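Long-range contacts in TIGR00725 family protein (Thermotoga maritima, PDB 1RCU), which is of unknown function but belongs to the SLOG superfamily (cluster 4) and has a Rossmann-like fold that probably binds a nucleotide-related ligand: residues 23-28 / 60-65; 48-53 / 71-76; 81-86 / 97-102; 114-119 / 139-144; 123-128 / 146-151. All coordinates share one frame; numbering follows the deposited sequence.

Interaction 1 of 5, residues 23-28 / 60-65; sequences MKKVVV and LVFNGG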
# COMPACT_ATOMS: atom_id res chain seq x y z
N MSE A 23 -6.89 7.18 -25.75
CA MSE A 23 -5.99 8.07 -24.96
C MSE A 23 -6.62 8.52 -23.64
O MSE A 23 -5.98 8.45 -22.60
CB MSE A 23 -5.60 9.29 -25.80
CG MSE A 23 -6.75 9.88 -26.63
SE MSE A 23 -6.24 11.46 -27.66
CE MSE A 23 -5.68 12.60 -26.19
N LYS A 24 -7.86 8.98 -23.71
CA LYS A 24 -8.57 9.45 -22.52
C LYS A 24 -9.06 8.27 -21.68
O LYS A 24 -9.71 7.35 -22.19
CB LYS A 24 -9.78 10.31 -22.91
CG LYS A 24 -10.22 11.27 -21.82
CD LYS A 24 -11.19 12.29 -22.37
CE LYS A 24 -10.83 13.71 -21.95
NZ LYS A 24 -11.70 14.71 -22.63
N LYS A 25 -8.75 8.31 -20.39
CA LYS A 25 -9.11 7.24 -19.48
C LYS A 25 -10.30 7.55 -18.57
O LYS A 25 -10.26 8.52 -17.81
CB LYS A 25 -7.92 6.89 -18.59
CG LYS A 25 -6.77 6.18 -19.25
CD LYS A 25 -5.77 5.79 -18.17
CE LYS A 25 -4.52 5.10 -18.71
NZ LYS A 25 -3.58 4.64 -17.62
N VAL A 26 -11.35 6.73 -18.63
CA VAL A 26 -12.46 6.95 -17.71
C VAL A 26 -12.60 5.74 -16.80
O VAL A 26 -12.55 4.58 -17.24
CB VAL A 26 -13.82 7.25 -18.43
CG1 VAL A 26 -13.56 7.98 -19.73
CG2 VAL A 26 -14.62 5.99 -18.64
N VAL A 27 -12.74 6.03 -15.52
CA VAL A 27 -12.90 5.00 -14.51
C VAL A 27 -14.39 4.94 -14.17
O VAL A 27 -15.02 5.98 -13.98
CB VAL A 27 -12.06 5.38 -13.25
CG1 VAL A 27 -12.58 4.65 -12.03
CG2 VAL A 27 -10.58 5.06 -13.47
N VAL A 28 -14.96 3.74 -14.15
CA VAL A 28 -16.37 3.60 -13.79
C VAL A 28 -16.45 2.74 -12.55
O VAL A 28 -15.78 1.70 -12.45
CB VAL A 28 -17.25 2.98 -14.95
CG1 VAL A 28 -16.99 3.72 -16.26
CG2 VAL A 28 -16.97 1.51 -15.10
N LEU A 60 -10.43 4.67 -22.99
CA LEU A 60 -9.85 3.50 -22.36
C LEU A 60 -10.57 3.35 -21.01
O LEU A 60 -10.51 4.25 -20.18
CB LEU A 60 -8.34 3.70 -22.15
CG LEU A 60 -7.60 2.54 -21.52
CD1 LEU A 60 -7.89 1.25 -22.29
CD2 LEU A 60 -6.12 2.86 -21.52
N VAL A 61 -11.25 2.22 -20.80
CA VAL A 61 -12.01 2.02 -19.56
C VAL A 61 -11.34 1.22 -18.45
O VAL A 61 -10.74 0.16 -18.68
CB VAL A 61 -13.40 1.41 -19.88
CG1 VAL A 61 -14.26 1.34 -18.61
CG2 VAL A 61 -14.12 2.28 -20.94
N PHE A 62 -11.42 1.75 -17.23
CA PHE A 62 -10.87 1.10 -16.03
C PHE A 62 -11.98 0.91 -15.00
O PHE A 62 -12.86 1.76 -14.86
CB PHE A 62 -9.82 1.98 -15.35
CG PHE A 62 -8.49 1.98 -16.01
CD1 PHE A 62 -8.31 2.60 -17.23
CD2 PHE A 62 -7.41 1.34 -15.41
CE1 PHE A 62 -7.07 2.61 -17.85
CE2 PHE A 62 -6.15 1.33 -16.02
CZ PHE A 62 -5.98 1.96 -17.24
N ASN A 63 -11.91 -0.20 -14.26
CA ASN A 63 -12.86 -0.48 -13.21
C ASN A 63 -12.28 -1.46 -12.19
O ASN A 63 -11.22 -2.05 -12.42
CB ASN A 63 -14.18 -1.01 -13.79
CG ASN A 63 -14.01 -2.30 -14.56
OD1 ASN A 63 -13.47 -3.28 -14.05
ND2 ASN A 63 -14.49 -2.31 -15.79
N GLY A 64 -12.98 -1.62 -11.07
CA GLY A 64 -12.54 -2.51 -10.00
C GLY A 64 -12.46 -3.99 -10.33
O GLY A 64 -12.22 -4.80 -9.44
N GLY A 65 -12.70 -4.34 -11.60
CA GLY A 65 -12.59 -5.71 -12.07
C GLY A 65 -13.50 -6.84 -11.59
O GLY A 65 -13.42 -7.94 -12.15

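Interaction 2 of 5, residues 48-53 / 71-76; sequences LELGRT and ELVSQG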
# COMPACT_ATOMS: atom_id res chain seq x y z
N LEU A 48 -24.70 -1.48 -19.91
CA LEU A 48 -24.27 -1.91 -21.24
C LEU A 48 -24.16 -0.73 -22.18
O LEU A 48 -23.25 -0.68 -22.99
CB LEU A 48 -25.25 -2.92 -21.85
CG LEU A 48 -25.29 -4.37 -21.35
CD1 LEU A 48 -26.37 -5.13 -22.12
CD2 LEU A 48 -23.93 -5.02 -21.53
N GLU A 49 -25.10 0.21 -22.08
CA GLU A 49 -25.04 1.38 -22.96
C GLU A 49 -23.80 2.19 -22.63
O GLU A 49 -23.11 2.63 -23.53
CB GLU A 49 -26.26 2.29 -22.83
CG GLU A 49 -26.25 3.41 -23.90
CD GLU A 49 -27.30 4.50 -23.66
OE1 GLU A 49 -28.02 4.42 -22.65
OE2 GLU A 49 -27.38 5.43 -24.49
N LEU A 50 -23.52 2.37 -21.34
CA LEU A 50 -22.37 3.14 -20.93
C LEU A 50 -21.08 2.53 -21.47
O LEU A 50 -20.23 3.24 -22.01
CB LEU A 50 -22.30 3.24 -19.39
CG LEU A 50 -21.03 3.93 -18.88
CD1 LEU A 50 -20.99 5.35 -19.39
CD2 LEU A 50 -20.98 3.93 -17.36
N GLY A 51 -20.96 1.22 -21.33
CA GLY A 51 -19.78 0.51 -21.79
C GLY A 51 -19.55 0.59 -23.28
O GLY A 51 -18.44 0.85 -23.74
N ARG A 52 -20.61 0.36 -24.04
CA ARG A 52 -20.53 0.40 -25.49
C ARG A 52 -20.19 1.80 -25.98
O ARG A 52 -19.32 1.98 -26.83
CB ARG A 52 -21.86 -0.05 -26.08
CG ARG A 52 -22.29 -1.44 -25.68
CD ARG A 52 -23.38 -1.88 -26.61
NE ARG A 52 -23.93 -3.19 -26.30
CZ ARG A 52 -25.14 -3.40 -25.79
NH1 ARG A 52 -25.93 -2.37 -25.52
NH2 ARG A 52 -25.57 -4.63 -25.58
N THR A 53 -20.87 2.79 -25.42
CA THR A 53 -20.66 4.16 -25.81
C THR A 53 -19.23 4.62 -25.53
O THR A 53 -18.65 5.37 -26.33
CB THR A 53 -21.61 5.09 -25.07
OG1 THR A 53 -22.96 4.66 -25.29
CG2 THR A 53 -21.45 6.53 -25.60
N GLU A 71 -18.84 -5.68 -14.18
CA GLU A 71 -18.92 -6.73 -15.18
C GLU A 71 -19.71 -6.32 -16.41
O GLU A 71 -19.28 -6.54 -17.53
CB GLU A 71 -19.55 -7.98 -14.56
CG GLU A 71 -19.61 -9.17 -15.51
CD GLU A 71 -20.00 -10.45 -14.79
OE1 GLU A 71 -19.34 -10.78 -13.77
OE2 GLU A 71 -20.94 -11.14 -15.25
N LEU A 72 -20.87 -5.70 -16.18
CA LEU A 72 -21.75 -5.27 -17.26
C LEU A 72 -21.16 -4.17 -18.13
O LEU A 72 -21.30 -4.18 -19.36
CB LEU A 72 -23.08 -4.82 -16.67
CG LEU A 72 -23.77 -5.91 -15.84
CD1 LEU A 72 -24.97 -5.32 -15.12
CD2 LEU A 72 -24.20 -7.08 -16.74
N VAL A 73 -20.50 -3.21 -17.49
CA VAL A 73 -19.88 -2.13 -18.23
C VAL A 73 -18.76 -2.74 -19.08
O VAL A 73 -18.58 -2.37 -20.25
CB VAL A 73 -19.34 -1.06 -17.27
CG1 VAL A 73 -18.26 -0.25 -17.95
CG2 VAL A 73 -20.49 -0.15 -16.84
N SER A 74 -18.03 -3.70 -18.51
CA SER A 74 -16.96 -4.34 -19.24
C SER A 74 -17.49 -5.10 -20.45
O SER A 74 -16.93 -5.04 -21.54
CB SER A 74 -16.21 -5.27 -18.30
OG SER A 74 -15.65 -4.54 -17.23
N GLN A 75 -18.58 -5.84 -20.25
CA GLN A 75 -19.19 -6.59 -21.35
C GLN A 75 -19.51 -5.61 -22.47
O GLN A 75 -19.25 -5.87 -23.64
CB GLN A 75 -20.48 -7.26 -20.88
CG GLN A 75 -21.12 -8.20 -21.90
CD GLN A 75 -22.50 -8.66 -21.45
OE1 GLN A 75 -22.65 -9.19 -20.35
NE2 GLN A 75 -23.50 -8.45 -22.29
N GLY A 76 -20.07 -4.47 -22.09
CA GLY A 76 -20.42 -3.46 -23.07
C GLY A 76 -19.23 -2.92 -23.84
O GLY A 76 -19.33 -2.66 -25.04

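Interaction 3 of 5, residues 81-86 / 97-102; sequences GGTVVG and YLSVAV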
# COMPACT_ATOMS: atom_id res chain seq x y z
N GLY A 81 -15.78 -3.76 -28.98
CA GLY A 81 -14.39 -3.83 -29.37
C GLY A 81 -13.45 -2.87 -28.67
O GLY A 81 -12.34 -2.64 -29.13
N GLY A 82 -13.90 -2.28 -27.57
CA GLY A 82 -13.04 -1.36 -26.87
C GLY A 82 -12.18 -2.12 -25.89
O GLY A 82 -12.33 -3.33 -25.75
N THR A 83 -11.27 -1.43 -25.22
CA THR A 83 -10.40 -2.06 -24.24
C THR A 83 -10.82 -1.65 -22.84
O THR A 83 -11.11 -0.47 -22.59
CB THR A 83 -8.92 -1.63 -24.39
OG1 THR A 83 -8.46 -1.97 -25.70
CG2 THR A 83 -8.05 -2.36 -23.34
N VAL A 84 -10.87 -2.61 -21.93
CA VAL A 84 -11.25 -2.32 -20.56
C VAL A 84 -10.28 -3.06 -19.64
O VAL A 84 -10.06 -4.26 -19.75
CB VAL A 84 -12.74 -2.71 -20.28
CG1 VAL A 84 -12.99 -4.11 -20.72
CG2 VAL A 84 -13.09 -2.52 -18.79
N VAL A 85 -9.69 -2.29 -18.73
CA VAL A 85 -8.70 -2.82 -17.80
C VAL A 85 -9.21 -2.88 -16.37
O VAL A 85 -9.76 -1.90 -15.85
CB VAL A 85 -7.44 -1.93 -17.84
CG1 VAL A 85 -6.46 -2.37 -16.75
CG2 VAL A 85 -6.80 -2.01 -19.22
N GLY A 86 -9.01 -4.03 -15.74
CA GLY A 86 -9.45 -4.22 -14.37
C GLY A 86 -8.34 -4.16 -13.34
O GLY A 86 -7.27 -4.74 -13.54
N TYR A 97 -14.61 -10.35 -18.87
CA TYR A 97 -14.63 -9.46 -20.02
C TYR A 97 -13.46 -8.50 -20.01
O TYR A 97 -13.33 -7.66 -20.89
CB TYR A 97 -15.92 -8.66 -20.05
CG TYR A 97 -17.17 -9.51 -20.13
CD1 TYR A 97 -17.56 -10.11 -21.34
CD2 TYR A 97 -17.96 -9.72 -19.00
CE1 TYR A 97 -18.71 -10.88 -21.41
CE2 TYR A 97 -19.10 -10.50 -19.06
CZ TYR A 97 -19.47 -11.07 -20.26
OH TYR A 97 -20.60 -11.84 -20.30
N LEU A 98 -12.59 -8.65 -19.02
CA LEU A 98 -11.44 -7.78 -18.89
C LEU A 98 -10.41 -7.99 -20.01
O LEU A 98 -10.01 -9.12 -20.29
CB LEU A 98 -10.79 -7.96 -17.52
CG LEU A 98 -11.62 -7.58 -16.30
CD1 LEU A 98 -10.82 -7.91 -15.04
CD2 LEU A 98 -11.98 -6.10 -16.34
N SER A 99 -10.01 -6.90 -20.66
CA SER A 99 -9.01 -6.99 -21.71
C SER A 99 -7.71 -7.34 -21.02
O SER A 99 -6.92 -8.13 -21.53
CB SER A 99 -8.85 -5.65 -22.44
OG SER A 99 -10.06 -5.26 -23.06
N VAL A 100 -7.49 -6.74 -19.87
CA VAL A 100 -6.30 -6.97 -19.06
C VAL A 100 -6.79 -6.96 -17.61
O VAL A 100 -7.59 -6.11 -17.25
CB VAL A 100 -5.29 -5.81 -19.20
CG1 VAL A 100 -4.15 -5.96 -18.20
CG2 VAL A 100 -4.77 -5.76 -20.63
N ALA A 101 -6.32 -7.91 -16.81
CA ALA A 101 -6.66 -8.00 -15.39
C ALA A 101 -5.37 -7.70 -14.62
O ALA A 101 -4.36 -8.39 -14.78
CB ALA A 101 -7.17 -9.40 -15.04
N VAL A 102 -5.41 -6.68 -13.77
CA VAL A 102 -4.22 -6.31 -12.99
C VAL A 102 -4.40 -6.62 -11.52
O VAL A 102 -5.22 -5.99 -10.85
CB VAL A 102 -3.89 -4.79 -13.13
CG1 VAL A 102 -2.78 -4.41 -12.17
CG2 VAL A 102 -3.50 -4.46 -14.55

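Interaction 4 of 5, residues 114-119 / 139-144; sequences VLLRNA and YALGKP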
# COMPACT_ATOMS: atom_id res chain seq x y z
N VAL A 114 -5.64 3.09 -6.15
CA VAL A 114 -4.71 2.99 -7.27
C VAL A 114 -5.57 2.99 -8.54
O VAL A 114 -5.09 3.34 -9.62
CB VAL A 114 -3.79 1.73 -7.22
CG1 VAL A 114 -4.04 0.94 -5.97
CG2 VAL A 114 -3.99 0.90 -8.46
N LEU A 115 -6.83 2.63 -8.39
CA LEU A 115 -7.77 2.60 -9.51
C LEU A 115 -8.06 4.05 -9.91
O LEU A 115 -8.10 4.39 -11.10
CB LEU A 115 -9.06 1.92 -9.08
CG LEU A 115 -10.17 1.51 -10.05
CD1 LEU A 115 -11.45 2.09 -9.56
CD2 LEU A 115 -9.87 1.94 -11.46
N LEU A 116 -8.25 4.90 -8.90
CA LEU A 116 -8.54 6.31 -9.13
C LEU A 116 -7.40 7.09 -9.77
O LEU A 116 -7.63 8.10 -10.43
CB LEU A 116 -8.93 6.99 -7.81
CG LEU A 116 -10.32 6.62 -7.30
CD1 LEU A 116 -10.46 7.14 -5.86
CD2 LEU A 116 -11.40 7.20 -8.23
N ARG A 117 -6.16 6.63 -9.58
CA ARG A 117 -5.00 7.29 -10.16
C ARG A 117 -5.03 7.13 -11.67
O ARG A 117 -4.36 7.85 -12.39
CB ARG A 117 -3.71 6.67 -9.63
CG ARG A 117 -3.51 6.72 -8.12
CD ARG A 117 -3.27 8.15 -7.66
NE ARG A 117 -2.98 8.24 -6.24
CZ ARG A 117 -2.70 9.38 -5.62
NH1 ARG A 117 -2.68 10.53 -6.31
NH2 ARG A 117 -2.47 9.41 -4.32
N ASN A 118 -5.81 6.17 -12.14
CA ASN A 118 -5.89 5.92 -13.57
C ASN A 118 -7.08 6.60 -14.22
O ASN A 118 -7.53 6.17 -15.27
CB ASN A 118 -5.93 4.42 -13.84
CG ASN A 118 -4.61 3.74 -13.56
OD1 ASN A 118 -3.70 3.78 -14.40
ND2 ASN A 118 -4.49 3.14 -12.38
N ALA A 119 -7.56 7.68 -13.62
CA ALA A 119 -8.71 8.36 -14.18
C ALA A 119 -8.53 9.81 -14.57
O ALA A 119 -7.87 10.58 -13.88
CB ALA A 119 -9.91 8.24 -13.21
N TYR A 139 -12.73 12.82 -5.69
CA TYR A 139 -12.80 14.25 -5.43
C TYR A 139 -11.57 14.78 -4.68
O TYR A 139 -11.06 15.86 -4.97
CB TYR A 139 -14.07 14.55 -4.65
CG TYR A 139 -14.15 15.95 -4.09
CD1 TYR A 139 -13.68 16.24 -2.80
CD2 TYR A 139 -14.70 16.98 -4.84
CE1 TYR A 139 -13.74 17.51 -2.29
CE2 TYR A 139 -14.78 18.27 -4.33
CZ TYR A 139 -14.30 18.52 -3.05
OH TYR A 139 -14.40 19.80 -2.54
N ALA A 140 -11.08 14.01 -3.71
CA ALA A 140 -9.92 14.42 -2.95
C ALA A 140 -8.68 14.46 -3.83
O ALA A 140 -7.74 15.18 -3.54
CB ALA A 140 -9.70 13.47 -1.80
N LEU A 141 -8.70 13.69 -4.92
CA LEU A 141 -7.58 13.60 -5.86
C LEU A 141 -7.70 14.57 -7.06
O LEU A 141 -6.82 14.62 -7.91
CB LEU A 141 -7.44 12.15 -6.38
CG LEU A 141 -7.15 11.00 -5.39
CD1 LEU A 141 -6.98 9.67 -6.16
CD2 LEU A 141 -5.88 11.30 -4.60
N GLY A 142 -8.79 15.33 -7.12
CA GLY A 142 -8.96 16.26 -8.22
C GLY A 142 -9.50 15.65 -9.51
O GLY A 142 -9.32 16.20 -10.60
N LYS A 143 -10.17 14.52 -9.39
CA LYS A 143 -10.72 13.84 -10.56
C LYS A 143 -12.19 14.18 -10.71
O LYS A 143 -12.97 13.98 -9.79
CB LYS A 143 -10.60 12.32 -10.40
CG LYS A 143 -9.21 11.85 -10.02
CD LYS A 143 -8.24 12.13 -11.14
CE LYS A 143 -6.95 11.35 -10.95
NZ LYS A 143 -6.05 11.59 -12.11
N PRO A 144 -12.58 14.74 -11.86
CA PRO A 144 -13.99 15.07 -12.02
C PRO A 144 -14.80 13.79 -11.99
O PRO A 144 -14.41 12.76 -12.54
CB PRO A 144 -14.04 15.76 -13.38
CG PRO A 144 -12.84 15.18 -14.09
CD PRO A 144 -11.79 15.17 -13.02

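Interaction 5 of 5, residues 123-128 / 146-151; sequences VSIGGE and ILLRGT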
# COMPACT_ATOMS: atom_id res chain seq x y z
N VAL A 123 -17.05 7.93 -13.57
CA VAL A 123 -18.49 7.82 -13.78
C VAL A 123 -18.98 6.81 -12.75
O VAL A 123 -18.44 5.72 -12.62
CB VAL A 123 -18.80 7.30 -15.19
CG1 VAL A 123 -20.32 7.19 -15.38
CG2 VAL A 123 -18.21 8.24 -16.21
N SER A 124 -20.03 7.19 -12.03
CA SER A 124 -20.59 6.40 -10.94
C SER A 124 -21.99 5.85 -11.21
O SER A 124 -22.85 6.57 -11.71
CB SER A 124 -20.60 7.29 -9.70
OG SER A 124 -20.97 6.57 -8.56
N ILE A 125 -22.22 4.59 -10.87
CA ILE A 125 -23.53 3.94 -11.05
C ILE A 125 -23.90 3.14 -9.80
O ILE A 125 -23.18 2.21 -9.41
CB ILE A 125 -23.52 2.97 -12.26
CG1 ILE A 125 -23.32 3.75 -13.56
CG2 ILE A 125 -24.84 2.21 -12.32
CD1 ILE A 125 -23.16 2.85 -14.76
N GLY A 126 -25.01 3.51 -9.17
CA GLY A 126 -25.47 2.82 -7.98
C GLY A 126 -24.40 2.79 -6.92
O GLY A 126 -23.85 3.84 -6.58
N GLY A 127 -24.13 1.60 -6.40
CA GLY A 127 -23.06 1.45 -5.43
C GLY A 127 -23.33 1.52 -3.94
O GLY A 127 -24.21 2.26 -3.46
N GLU A 128 -22.56 0.72 -3.21
CA GLU A 128 -22.62 0.69 -1.77
C GLU A 128 -21.41 1.44 -1.22
O GLU A 128 -20.82 2.28 -1.91
CB GLU A 128 -22.66 -0.76 -1.25
CG GLU A 128 -23.94 -1.55 -1.60
CD GLU A 128 -25.23 -0.90 -1.09
OE1 GLU A 128 -25.19 -0.11 -0.12
OE2 GLU A 128 -26.30 -1.19 -1.65
N ILE A 146 -18.74 12.13 -12.53
CA ILE A 146 -20.03 12.29 -13.17
C ILE A 146 -20.93 11.23 -12.55
O ILE A 146 -20.70 10.04 -12.72
CB ILE A 146 -19.95 12.09 -14.68
CG1 ILE A 146 -19.01 13.13 -15.29
CG2 ILE A 146 -21.38 12.19 -15.29
CD1 ILE A 146 -18.68 12.88 -16.75
N LEU A 147 -21.95 11.67 -11.83
CA LEU A 147 -22.89 10.75 -11.19
C LEU A 147 -23.96 10.45 -12.21
O LEU A 147 -24.53 11.38 -12.82
CB LEU A 147 -23.55 11.38 -9.95
CG LEU A 147 -22.71 12.06 -8.85
CD1 LEU A 147 -23.61 12.69 -7.79
CD2 LEU A 147 -21.77 11.04 -8.19
N LEU A 148 -24.24 9.18 -12.44
CA LEU A 148 -25.28 8.81 -13.39
C LEU A 148 -26.51 8.62 -12.51
O LEU A 148 -26.73 7.55 -11.95
CB LEU A 148 -24.90 7.52 -14.13
CG LEU A 148 -25.69 7.23 -15.40
CD1 LEU A 148 -25.66 8.43 -16.37
CD2 LEU A 148 -25.10 6.01 -16.07
N ARG A 149 -27.29 9.68 -12.37
CA ARG A 149 -28.48 9.69 -11.53
C ARG A 149 -29.58 8.72 -11.92
O ARG A 149 -29.66 8.26 -13.05
CB ARG A 149 -29.04 11.11 -11.50
CG ARG A 149 -27.97 12.12 -11.21
CD ARG A 149 -27.42 11.96 -9.82
NE ARG A 149 -28.05 12.95 -8.97
CZ ARG A 149 -29.22 12.79 -8.37
NH1 ARG A 149 -29.90 11.66 -8.50
NH2 ARG A 149 -29.72 13.79 -7.68
N GLY A 150 -30.44 8.42 -10.95
CA GLY A 150 -31.53 7.51 -11.19
C GLY A 150 -31.11 6.07 -11.02
O GLY A 150 -31.94 5.18 -10.97
N THR A 151 -29.80 5.84 -10.88
CA THR A 151 -29.28 4.48 -10.73
C THR A 151 -29.20 4.03 -9.27
O THR A 151 -28.68 2.96 -8.97
CB THR A 151 -27.88 4.37 -11.36
OG1 THR A 151 -26.96 5.24 -10.67
CG2 THR A 151 -27.94 4.76 -12.84

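Interaction 1 of 5, residues 23-28 / 60-65
Leu60 N donates to Lys24 O at 2.9 Å, opening a run of parallel strand bonds. Val26 is then gripped through both backbone atoms, its N reaching Leu60 O and its O accepting from Phe62 N, before Val28 N closes the series on Phe62 O. On the face carrying Lys25, Leu60 and Phe62, the lysine chain runs extended beyond CG. With CG beside the backbone N (chi1 -71°), it passes obliquely by the phenyl ring, CD 3.5 Å from Phe62 CE1. Its CE rests against Leu60 CD2 at 3.9 Å. The ammonium continues past the ring to Ala101 O of the second subunit. Farther along, Val27 CG2 lies 3.7 Å from Phe62 CB. At the end of strand 60-63, Asn63 forms an Asx turn: OD1 accepts from Gly65 N at 2.8 Å, in the carbonyl plane on a lone pair, while ND2 binds Ser74 OG. The paired strands belong to a beta-alpha-beta crossover through helix 44-56, whose Leu50 and Leu54 cover the Val26, Val28 and Val61 face. Strand 121-125 flanks strand 25-30, and strand 84-88 flanks strand 60-63.

Interaction 2 of 5, residues 48-53 / 71-76
Gly51 and Gly76 meet backbone to backbone, their CA atoms 4.2 Å apart. With no side chain at either point, the two helix segments approach to 6.7 Å between axes, at an angle of 41° between their N-to-C directions. The main chains touch through carbon and oxygen, Gly51 CA lying 3.5 Å from Val73 O in a CA-H...O contact. Beside them the side-chain carbon Arg52 CG rests 3.3 Å from Gly76 O. No hydrogen bond spans the pair, and the carbonyls of the facing turns lie against aliphatic groups.

Side chains close the seam on both flanks of this glycine contact. Leu48, its CG placed beside the backbone N (chi1 -75°), brings CD2 to 3.5 Å from Leu72 O and equally near Gln75 NE2, crossing the glutamine at a slant. Toward the sheet, Leu50 CD2 meets Val73 CG2 at 4.1 Å. Such close glycine-mediated packing joins two neighbouring helices on one side of a Rossmann-like sheet: helix 44-56 leads into strand 60-63, and helix 68-79 follows that strand.

A second shell fixes the polar ends. Glu79 forms a salt bridge with Arg52 NE through OE1 and accepts from Gln75 NE2 through OE2, so one carboxylate ties together chains from both helices. The Arg52 guanidinium also has Leu48 CB 3.6 Å above one face, offset toward its rim. Behind Leu50 stand Val123 and Ile125 of strand 121-125, and Val182 of helix 182-190 touches it as well.

Interaction 3 of 5, residues 81-86 / 97-102
Ser99 and Val84 join the start of strand 100-103 to strand 84-88, a parallel pair at one margin of the Rossmann-like sheet, where 100-103 is the outermost strand within the chain. Ser99 CB sits 3.3 Å from Val84 O and also touches Thr83 CG2. One bond farther on, with OG turned beside its own backbone N (chi1 -62°), the hydroxyl oxygen accepts from Val84 N at 3.0 Å in a nearly straight bond (168°) and lies close to Thr83 CA. The serine thus bonds Val84 through both its backbone N, which donates to Val84 O, and its side chain; OG does for Val84 N what the carbonyl of Val100 does for Gly86 N two residues on. Regular parallel pairing takes over only from Val100.

Leu98 reaches in from the other face, the one toward which Ala101 also points. Its CD2 methyl rests 3.7 Å from both N and CA of Gly86, pressed against main chain because the glycine has no side chain of its own there. Val85 and Val100 lie side by side on the opposite face, CG2 of the first 4.1 Å from CB of the second. Val85 packs on Val100 of the second subunit and Val100 on Val85 of that subunit, so this face lies in a subunit interface. At the far end, Val102 N donates to Gly86 O at 2.7 Å, while Val102 CB stands 3.4 Å from the same oxygen.

Interaction 4 of 5, residues 114-119 / 139-144
Leu141 meets Arg117 at about a right angle, laying its CD2 methyl over one face of the guanidinium, 3.5 Å above the plane and offset toward the rim; the nearest atom is NH1, 3.7 Å away. The arginine starts out pointing away from 139-144, and a bend at chi2 (-69°) brings its planar end back over the leucine. The other Leu141 methyl, CD1, is 3.7 Å from Leu116 CB, so the forked end of the leucine spans two successive residues. The same guanidinium forms a salt bridge through NH2 to Asp107 of the third subunit, which places the contact beside a subunit interface.

Lys143 reaches the same turn separately. Also bent at chi2, it passes CE 3.4 Å from Leu116 O and delivers NZ to Ala119 O at 2.7 Å, nearly along the C=O axis. The ammonium thereby secures the end of the type I turn Leu116-Ala119, whose own backbone bond runs from Ala119 N to Leu116 O. The two cationic ends stay 6.8 Å apart between Arg117 NH1 and Lys143 NZ.

Gly142, with positive phi, ends helix 129-140 in a Schellman motif and lets the chain turn toward Lys143. The contact thus joins the exits of helices 108-116 and 129-140: Leu116 also touches Ala138, Ala119 packs on Val27 of strand 25-30, and the backbone of Pro144 bonds Val122 in strand 121-125.

Interaction 5 of 5, residues 123-128 / 146-151
Thr151 OG1 is held at two points: it accepts from Gly126 N at 3.0 Å and donates to Leu148 O at 2.7 Å. Its position between its own backbone N and carbonyl carbon (chi1 63°) puts the hydroxyl within reach of both. Around this bridge the packing is close. Ile125 CG2 lies 3.9 Å from Thr151 CB, the two side chains meeting at about a right angle, while Ile125 CG1 runs beside Leu148 and comes within 3.8 Å of its CD2. Leu148 CB also presses to 3.3 Å from Ser124 O, the oxygen that accepts from Leu148 N.

Farther back the side chains draw apart: Val123 CG2 and Ile146 CB are 4.5 Å from each other. Here the strands are joined mainly through main chain, Ser124 N bonding Ile146 O and Val123 CA lying close to the same oxygen. The solvent side is the type II turn Leu148-Thr151, where Gly150 is exposed; Arg149 starts out away from strand 121-125, and its NH1 forms a salt bridge with Asp156. Ser124 OG, by contrast, is buried and bonds Thr155.

Gly126 and Gly127, both with positive phi, carry the chain from the strand to Glu128, the N-cap of helix 129-140. They begin the sequence GGEIGTAIE, a GGxxGTxxE pattern resembling the PGGxGTxxE motif of LOG proteins, at the strand-to-helix loop of a Rossmann-like beta-alpha-beta unit; in relatives this loop contributes to nucleotide binding, and it probably does so here.

Interactions 1, 3 and 5 are strand pairings in one parallel sheet, ordered 3, 1, 5 across it; interaction 1 lies about 9 Å from interaction 3 and about 15 Å from interaction 5, centre to centre. Interactions 2 and 4 pack on opposite faces, the helix pair 44-56 and 68-79 on one, the ends of helices 108-116 and 129-140 on the other, their centres about 21 Å apart. Along the chain, the segments of 1 and 2 alternate, 3 follows, and those of 4 and 5 alternate, so the chain builds two successive halves, each with interleaved contacts, which meet where strands 25-30 and 121-125 pair. The result is a three-layer Rossmann-like unit; interactions 1, 3 and 4 all touch the second subunit.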